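Local atomic coordinates of acetyltransferase, GNAT family (PDB entry 1U6M), a protein that probably transfers an acyl group, most likely acetyl from acetyl-coenzyme A, to an acceptor that has not been identified, as a member of the GNAT family. Residues 169-174 with 183-188; 113-118 with 149-154; 78-83 with 105-110. One frame throughout, in Å; residues are numbered along the deposited sequence.

Contact 1. Residues 169-174 with 183-188; sequences FKDVTT and NHMQKE
One face of the Phe-169 ring is covered by CB of Lys-187, which sits over the ring centre, 3.7 Å from the centroid, in a CH-pi contact; the two side chains cross at about a right angle. With CG anti to its backbone N (chi1 173°) and every later torsion extended, Lys-187 carries its ammonium past the ring to the carbonyl of Lys-167. Met-185 and Asp-171 run side by side, pointing the same way. The methionine chain bends at its last torsion (chi3 79°), which brings CE to 3.3 Å from Asp-171 OD1 and 4.0 Å from Phe-169 CB. The other carboxylate oxygen of Asp-171 forms a salt bridge with Arg-161. Strands 170-177 and 180-188 form the C-terminal hairpin of the GNAT fold, and a classic beta bulge interrupts their antiparallel pairing: Val-172 and Thr-173 both face His-184. The O atom of His-184 accepts from Val-172 N at 2.8 Å, nearly along the C=O axis, and from Thr-173 N at 3.3 Å, on an in-plane lone pair. At the bulge CG2 of Val-172 meets Gln-186 CG on the neighbouring strand at 3.9 Å, the two side chains crossing obliquely.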
# COMPACT_ATOMS: atom_id res chain seq x y z
N PHE A 169 -5.78 17.46 1.12
CA PHE A 169 -4.86 17.17 0.01
C PHE A 169 -5.01 18.18 -1.17
O PHE A 169 -6.13 18.62 -1.46
CB PHE A 169 -5.03 15.74 -0.50
CG PHE A 169 -4.40 14.68 0.38
CD1 PHE A 169 -5.11 14.11 1.45
CD2 PHE A 169 -3.10 14.21 0.11
CE1 PHE A 169 -4.55 13.13 2.27
CE2 PHE A 169 -2.51 13.21 0.92
CZ PHE A 169 -3.24 12.66 2.00
N LYS A 170 -3.89 18.54 -1.81
CA LYS A 170 -3.83 19.54 -2.88
C LYS A 170 -3.07 18.96 -4.05
O LYS A 170 -2.00 18.39 -3.84
CB LYS A 170 -3.05 20.79 -2.47
CG LYS A 170 -3.30 21.35 -1.09
CD LYS A 170 -4.43 22.32 -1.13
CE LYS A 170 -4.69 22.84 0.25
NZ LYS A 170 -6.07 23.41 0.23
N ASP A 171 -3.60 19.14 -5.25
CA ASP A 171 -2.97 18.77 -6.49
C ASP A 171 -1.61 19.40 -6.58
O ASP A 171 -1.50 20.59 -6.32
CB ASP A 171 -3.81 19.27 -7.66
CG ASP A 171 -4.93 18.32 -8.02
OD1 ASP A 171 -5.55 17.68 -7.13
OD2 ASP A 171 -5.20 18.24 -9.23
N VAL A 172 -0.60 18.61 -6.94
CA VAL A 172 0.81 19.04 -6.99
C VAL A 172 1.43 18.76 -8.38
O VAL A 172 2.12 19.62 -8.91
CB VAL A 172 1.64 18.41 -5.84
CG1 VAL A 172 3.17 18.59 -6.07
CG2 VAL A 172 1.21 18.97 -4.49
N THR A 173 1.17 17.60 -8.99
CA THR A 173 1.64 17.28 -10.35
C THR A 173 0.68 16.31 -11.00
O THR A 173 -0.35 15.99 -10.43
CB THR A 173 3.05 16.60 -10.39
OG1 THR A 173 3.97 17.28 -9.52
CG2 THR A 173 3.64 16.62 -11.83
N THR A 174 1.06 15.82 -12.19
CA THR A 174 0.35 14.80 -12.96
C THR A 174 1.35 13.68 -13.35
O THR A 174 2.48 13.97 -13.74
CB THR A 174 -0.25 15.44 -14.22
OG1 THR A 174 -0.82 16.71 -13.88
CG2 THR A 174 -1.35 14.58 -14.81
N ASN A 183 -3.40 12.18 -10.71
CA ASN A 183 -3.07 13.41 -9.94
C ASN A 183 -2.21 13.05 -8.72
O ASN A 183 -2.63 12.26 -7.87
CB ASN A 183 -4.33 14.13 -9.42
CG ASN A 183 -5.22 14.67 -10.54
OD1 ASN A 183 -4.86 15.64 -11.20
ND2 ASN A 183 -6.40 14.04 -10.74
N HIS A 184 -1.04 13.67 -8.61
CA HIS A 184 -0.27 13.48 -7.39
C HIS A 184 -0.67 14.63 -6.49
O HIS A 184 -0.61 15.79 -6.91
CB HIS A 184 1.23 13.42 -7.64
CG HIS A 184 2.02 12.89 -6.48
ND1 HIS A 184 2.45 13.68 -5.44
CD2 HIS A 184 2.47 11.64 -6.21
CE1 HIS A 184 3.13 12.94 -4.57
NE2 HIS A 184 3.16 11.70 -5.02
N MET A 185 -1.13 14.29 -5.27
CA MET A 185 -1.64 15.23 -4.31
C MET A 185 -0.79 15.15 -3.03
O MET A 185 -0.19 14.13 -2.74
CB MET A 185 -3.11 14.95 -4.00
CG MET A 185 -4.07 14.82 -5.23
SD MET A 185 -5.83 14.52 -4.75
CE MET A 185 -6.28 16.21 -4.30
N GLN A 186 -0.66 16.25 -2.30
CA GLN A 186 0.06 16.23 -1.04
C GLN A 186 -0.71 16.99 -0.02
O GLN A 186 -1.49 17.86 -0.35
CB GLN A 186 1.43 16.87 -1.17
CG GLN A 186 2.34 16.10 -2.09
CD GLN A 186 3.77 16.55 -2.03
OE1 GLN A 186 4.67 15.77 -2.24
NE2 GLN A 186 3.98 17.82 -1.72
N LYS A 187 -0.48 16.65 1.23
CA LYS A 187 -1.08 17.34 2.33
C LYS A 187 0.05 17.67 3.25
O LYS A 187 0.85 16.81 3.56
CB LYS A 187 -2.06 16.41 3.03
CG LYS A 187 -2.60 16.97 4.27
CD LYS A 187 -3.51 16.03 5.00
CE LYS A 187 -4.01 16.73 6.29
NZ LYS A 187 -4.92 15.82 6.89
N GLU A 188 0.12 18.91 3.70
CA GLU A 188 1.16 19.33 4.64
C GLU A 188 0.96 18.73 6.05
O GLU A 188 -0.15 18.54 6.53
CB GLU A 188 1.24 20.86 4.70
CG GLU A 188 1.89 21.53 3.46
CD GLU A 188 1.86 23.11 3.51
OE1 GLU A 188 1.40 23.68 4.56
OE2 GLU A 188 2.31 23.75 2.50

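Contact 2. Residues 113-118 with 149-154; sequences WYLDTI and LGLNVD
Strands 112-120 and 148-154 are the parallel neighbours at the middle of the mixed GNAT sheet, and within residues 113-118 and 149-154 they part after a short pairing. Gly-150 N donates to Trp-113 O at 2.8 Å, and Leu-115 N donates to Gly-150 O at 2.9 Å, almost straight. Beyond this the strands diverge, their axes 37° apart. Such a splay between the two central parallel strands is a hallmark of GNAT enzymes, in which the opening generally receives acetyl-coenzyme A; here a bound sulfate, probably from the crystallisation liquor, lies near the side chain of Leu-115.

Tyr-114 extends along this opening. From CB its CG stands anti to the backbone N (chi1 178°), so the ring runs out alongside the 149-154 strand. CD2 comes to 3.5 Å from Gly-150 O, and CE2 reaches Leu-151 CA at 3.7 Å. CZ and the hydroxyl then meet the Asn-152 amide, which crosses the tyrosine at about a right angle, with ring and amide planes 53° apart. Asn-152 ND2 makes a weak, bent hydrogen bond to Tyr-114 OH and has a stronger partner in the carbonyl of Glu-107.

On the other side of the sheet, Trp-113 and Leu-149 lie side by side, with Leu-149 CD2 3.7 Å from Trp-113 CE3. Leu-115 and Leu-151 also point the same way and touch through their CD2 atoms, while helix 137-142 packs against Trp-113 and Leu-115. Where the backbones no longer pair directly, a water bridges them: it donates to Leu-115 O at 2.7 Å, accepts from Asn-152 N at 3.0 Å, and is hydrogen-bonded to Tyr-114 OH.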
# COMPACT_ATOMS: atom_id res chain seq x y z
N TRP A 113 6.07 11.46 2.74
CA TRP A 113 5.71 10.09 3.12
C TRP A 113 4.63 9.66 2.12
O TRP A 113 3.58 10.32 1.99
CB TRP A 113 5.20 10.06 4.52
CG TRP A 113 5.03 8.65 5.11
CD1 TRP A 113 5.94 7.96 5.87
CD2 TRP A 113 3.87 7.79 5.01
NE1 TRP A 113 5.42 6.74 6.24
CE2 TRP A 113 4.16 6.61 5.72
CE3 TRP A 113 2.63 7.91 4.36
CZ2 TRP A 113 3.23 5.55 5.83
CZ3 TRP A 113 1.70 6.85 4.47
CH2 TRP A 113 2.00 5.70 5.19
N TYR A 114 4.93 8.65 1.31
CA TYR A 114 4.04 8.29 0.24
C TYR A 114 3.02 7.19 0.64
O TYR A 114 3.40 6.12 1.15
CB TYR A 114 4.83 7.81 -0.96
CG TYR A 114 3.93 7.38 -2.11
CD1 TYR A 114 3.85 6.02 -2.49
CD2 TYR A 114 3.15 8.29 -2.80
CE1 TYR A 114 3.03 5.62 -3.56
CE2 TYR A 114 2.31 7.87 -3.88
CZ TYR A 114 2.27 6.55 -4.22
OH TYR A 114 1.44 6.14 -5.25
N LEU A 115 1.72 7.48 0.42
CA LEU A 115 0.66 6.52 0.67
C LEU A 115 0.53 5.61 -0.54
O LEU A 115 0.04 6.02 -1.57
CB LEU A 115 -0.68 7.19 0.99
CG LEU A 115 -1.96 6.31 1.03
CD1 LEU A 115 -1.84 5.25 2.05
CD2 LEU A 115 -3.30 7.17 1.23
N ASP A 116 0.97 4.37 -0.38
CA ASP A 116 0.92 3.35 -1.41
C ASP A 116 -0.52 2.79 -1.58
O ASP A 116 -1.05 2.74 -2.66
CB ASP A 116 1.86 2.22 -0.98
CG ASP A 116 2.04 1.17 -2.05
OD1 ASP A 116 3.17 0.97 -2.51
OD2 ASP A 116 1.05 0.56 -2.47
N THR A 117 -1.13 2.35 -0.47
CA THR A 117 -2.44 1.81 -0.56
C THR A 117 -3.27 1.88 0.71
O THR A 117 -2.76 1.73 1.81
CB THR A 117 -2.45 0.37 -1.19
OG1 THR A 117 -3.83 0.12 -1.55
CG2 THR A 117 -2.17 -0.70 -0.21
N ILE A 118 -4.57 2.11 0.55
CA ILE A 118 -5.53 1.85 1.64
C ILE A 118 -6.45 0.75 1.13
O ILE A 118 -7.07 0.90 0.08
CB ILE A 118 -6.36 3.12 2.07
CG1 ILE A 118 -5.46 4.10 2.86
CG2 ILE A 118 -7.60 2.69 2.85
CD1 ILE A 118 -5.96 5.48 2.93
N LEU A 149 2.57 14.41 3.11
CA LEU A 149 2.03 13.07 3.01
C LEU A 149 1.55 13.11 1.57
O LEU A 149 0.83 14.06 1.24
CB LEU A 149 0.85 12.99 3.91
CG LEU A 149 0.29 11.80 4.63
CD1 LEU A 149 -1.05 12.20 5.24
CD2 LEU A 149 0.13 10.61 3.69
N GLY A 150 1.94 12.17 0.70
CA GLY A 150 1.51 12.29 -0.71
C GLY A 150 0.84 11.05 -1.26
O GLY A 150 0.91 10.00 -0.65
N LEU A 151 0.17 11.17 -2.41
CA LEU A 151 -0.60 10.04 -2.97
C LEU A 151 -0.86 10.26 -4.45
O LEU A 151 -0.72 11.40 -4.95
CB LEU A 151 -1.94 9.80 -2.19
CG LEU A 151 -3.06 10.85 -2.07
CD1 LEU A 151 -3.81 11.01 -3.40
CD2 LEU A 151 -4.02 10.53 -0.98
N ASN A 152 -1.23 9.20 -5.16
CA ASN A 152 -1.66 9.36 -6.54
C ASN A 152 -3.11 8.90 -6.61
O ASN A 152 -3.45 7.88 -6.00
CB ASN A 152 -0.86 8.47 -7.51
CG ASN A 152 0.59 8.87 -7.60
OD1 ASN A 152 0.91 9.98 -7.90
ND2 ASN A 152 1.47 7.94 -7.30
N VAL A 153 -3.95 9.67 -7.32
CA VAL A 153 -5.34 9.29 -7.62
C VAL A 153 -5.52 9.29 -9.12
O VAL A 153 -5.26 10.29 -9.80
CB VAL A 153 -6.46 10.34 -7.20
CG1 VAL A 153 -7.63 9.64 -6.64
CG2 VAL A 153 -6.00 11.36 -6.31
N ASP A 154 -6.05 8.19 -9.62
CA ASP A 154 -6.42 8.07 -11.02
C ASP A 154 -7.39 9.18 -11.42
O ASP A 154 -8.38 9.45 -10.69
CB ASP A 154 -7.04 6.70 -11.26
CG ASP A 154 -6.88 6.22 -12.70
OD1 ASP A 154 -7.28 6.98 -13.66
OD2 ASP A 154 -6.34 5.10 -12.85
O HOH W 1 -1.37 6.55 -3.76

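Contact 3. Residues 78-83 with 105-110; sequences EDEKII and EEETLP
The backbones of residues 78-83 and 105-110 do not pair: after a short 3-10 turn the first curls past the irregular second, coming closest at Glu-80 and Glu-105, whose CA atoms are 6.2 Å apart. Glu-80 spans the gap, CG anti to its backbone N (chi1 -153°) and the chain extended beyond, so that its buried carboxylate reaches the backbone of the other loop. Through its syn lone pair, Glu-80 OE1 accepts from Glu-107 N at 3.2 Å, while OE2 takes a weak bond from Thr-108 N. Thr-108 meets the glutamate tip to tip, its OG1 3.2 Å from Glu-80 OE2. Several acceptors crowd this carboxylate, among them Glu-105 O, 3.3 Å from Glu-80 OE2, and Glu-107 OE1 lies 4.4 Å from Glu-80 OE1; this setting could raise the glutamate's pKa. The Glu-105 side chain reaches back across the other loop, where one water donates to both Lys-81 O and Glu-105 OE2, each at 2.9 Å. Tyr-75 of strand 67-76 packs against Glu-80, Glu-107 and Thr-108. A carboxylate thus accepts from two successive backbone N-H groups, the second weakly, and fastens together the two ends of the connection between 67-76 and 112-120, neighbouring strands of the GNAT sheet.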
# COMPACT_ATOMS: atom_id res chain seq x y z
N GLU A 78 12.11 8.11 -0.55
CA GLU A 78 13.46 7.58 -0.87
C GLU A 78 13.55 6.05 -0.79
O GLU A 78 14.54 5.50 -1.27
CB GLU A 78 14.55 8.24 0.00
CG GLU A 78 14.41 7.98 1.50
CD GLU A 78 13.46 8.95 2.22
OE1 GLU A 78 13.52 8.96 3.48
OE2 GLU A 78 12.64 9.67 1.56
N ASP A 79 12.51 5.38 -0.26
CA ASP A 79 12.49 3.90 -0.09
C ASP A 79 11.92 3.19 -1.29
O ASP A 79 11.89 1.98 -1.33
CB ASP A 79 11.65 3.44 1.12
CG ASP A 79 12.30 3.73 2.44
OD1 ASP A 79 13.42 4.24 2.42
OD2 ASP A 79 11.70 3.50 3.53
N GLU A 80 11.46 3.93 -2.28
CA GLU A 80 10.73 3.35 -3.40
C GLU A 80 11.47 2.34 -4.31
O GLU A 80 10.85 1.51 -5.02
CB GLU A 80 10.15 4.44 -4.30
CG GLU A 80 8.88 3.85 -4.99
CD GLU A 80 8.26 4.70 -6.06
OE1 GLU A 80 7.23 4.24 -6.63
OE2 GLU A 80 8.80 5.82 -6.33
N LYS A 81 12.79 2.45 -4.33
CA LYS A 81 13.56 1.61 -5.20
C LYS A 81 13.98 0.31 -4.49
O LYS A 81 14.39 -0.63 -5.14
CB LYS A 81 14.76 2.41 -5.73
CG LYS A 81 14.57 2.90 -7.16
CD LYS A 81 13.80 4.16 -7.29
CE LYS A 81 13.58 4.41 -8.80
NZ LYS A 81 13.19 5.82 -9.24
N ILE A 82 13.89 0.26 -3.17
CA ILE A 82 14.29 -0.92 -2.42
C ILE A 82 13.13 -1.82 -1.91
O ILE A 82 13.41 -2.87 -1.29
CB ILE A 82 15.32 -0.59 -1.27
CG1 ILE A 82 14.78 0.43 -0.24
CG2 ILE A 82 16.57 -0.01 -1.84
CD1 ILE A 82 14.30 -0.21 1.09
N ILE A 83 11.87 -1.44 -2.18
CA ILE A 83 10.70 -2.03 -1.47
C ILE A 83 10.25 -3.43 -1.95
O ILE A 83 9.68 -4.23 -1.19
CB ILE A 83 9.47 -1.01 -1.37
CG1 ILE A 83 9.11 -0.45 -2.75
CG2 ILE A 83 9.72 0.06 -0.21
CD1 ILE A 83 7.89 0.44 -2.77
N GLU A 105 8.18 1.44 -10.37
CA GLU A 105 8.53 2.16 -9.12
C GLU A 105 8.77 3.66 -9.40
O GLU A 105 9.82 4.23 -9.05
CB GLU A 105 9.76 1.51 -8.42
CG GLU A 105 9.56 0.08 -7.84
CD GLU A 105 10.89 -0.58 -7.38
OE1 GLU A 105 11.94 -0.27 -8.00
OE2 GLU A 105 10.88 -1.41 -6.42
N GLU A 106 7.79 4.30 -10.04
CA GLU A 106 7.96 5.69 -10.46
C GLU A 106 6.83 6.64 -10.01
O GLU A 106 6.42 7.53 -10.76
CB GLU A 106 8.21 5.74 -11.97
CG GLU A 106 9.61 5.17 -12.40
CD GLU A 106 9.68 4.76 -13.88
OE1 GLU A 106 8.63 4.70 -14.57
OE2 GLU A 106 10.80 4.49 -14.36
N GLU A 107 6.35 6.47 -8.78
CA GLU A 107 5.11 7.12 -8.40
C GLU A 107 5.20 8.18 -7.28
O GLU A 107 4.26 8.92 -7.06
CB GLU A 107 4.03 6.06 -8.15
CG GLU A 107 4.35 4.99 -7.14
CD GLU A 107 3.35 3.82 -7.20
OE1 GLU A 107 3.02 3.19 -6.18
OE2 GLU A 107 2.90 3.53 -8.30
N THR A 108 6.35 8.25 -6.62
CA THR A 108 6.56 9.19 -5.51
C THR A 108 7.23 10.49 -5.93
O THR A 108 7.83 10.55 -6.99
CB THR A 108 7.33 8.55 -4.32
OG1 THR A 108 8.74 8.48 -4.64
CG2 THR A 108 6.79 7.18 -3.99
N LEU A 109 7.08 11.53 -5.10
CA LEU A 109 7.89 12.75 -5.16
C LEU A 109 8.87 12.83 -3.97
O LEU A 109 8.58 12.30 -2.89
CB LEU A 109 7.02 14.00 -5.15
CG LEU A 109 6.13 14.32 -6.35
CD1 LEU A 109 5.66 15.75 -6.23
CD2 LEU A 109 6.83 14.08 -7.72
N PRO A 110 10.05 13.50 -4.15
CA PRO A 110 11.03 13.61 -3.04
C PRO A 110 10.41 14.21 -1.77
O PRO A 110 9.53 15.04 -1.86
CB PRO A 110 12.10 14.57 -3.61
CG PRO A 110 11.99 14.47 -5.08
CD PRO A 110 10.54 14.16 -5.40
O HOH W 2 12.81 -3.05 -5.00
O HOH W 3 15.20 -1.23 -7.63

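Overall arrangement
Along the chain, contact 3 closes first: it draws together the two ends of the excursion that leaves strand 67-76, passes through helix 85-93 and returns to strand 112-120. Contact 2 follows, closing the connection through helices 129-135 and 137-142 that brings strand 148-154 beside 112-120. After helix 158-165, contact 1 closes the C-terminal hairpin. The three loops come in series, neither nesting nor crossing. Contacts 1 and 2 share one sheet, because strand 180-188 pairs with 148-154 through backbone bonds such as Asn-183 N to Val-153 O. Residues 105-110 join the set: Thr-108 packs on the ring of Tyr-114, and Leu-109 on Val-172 and His-184.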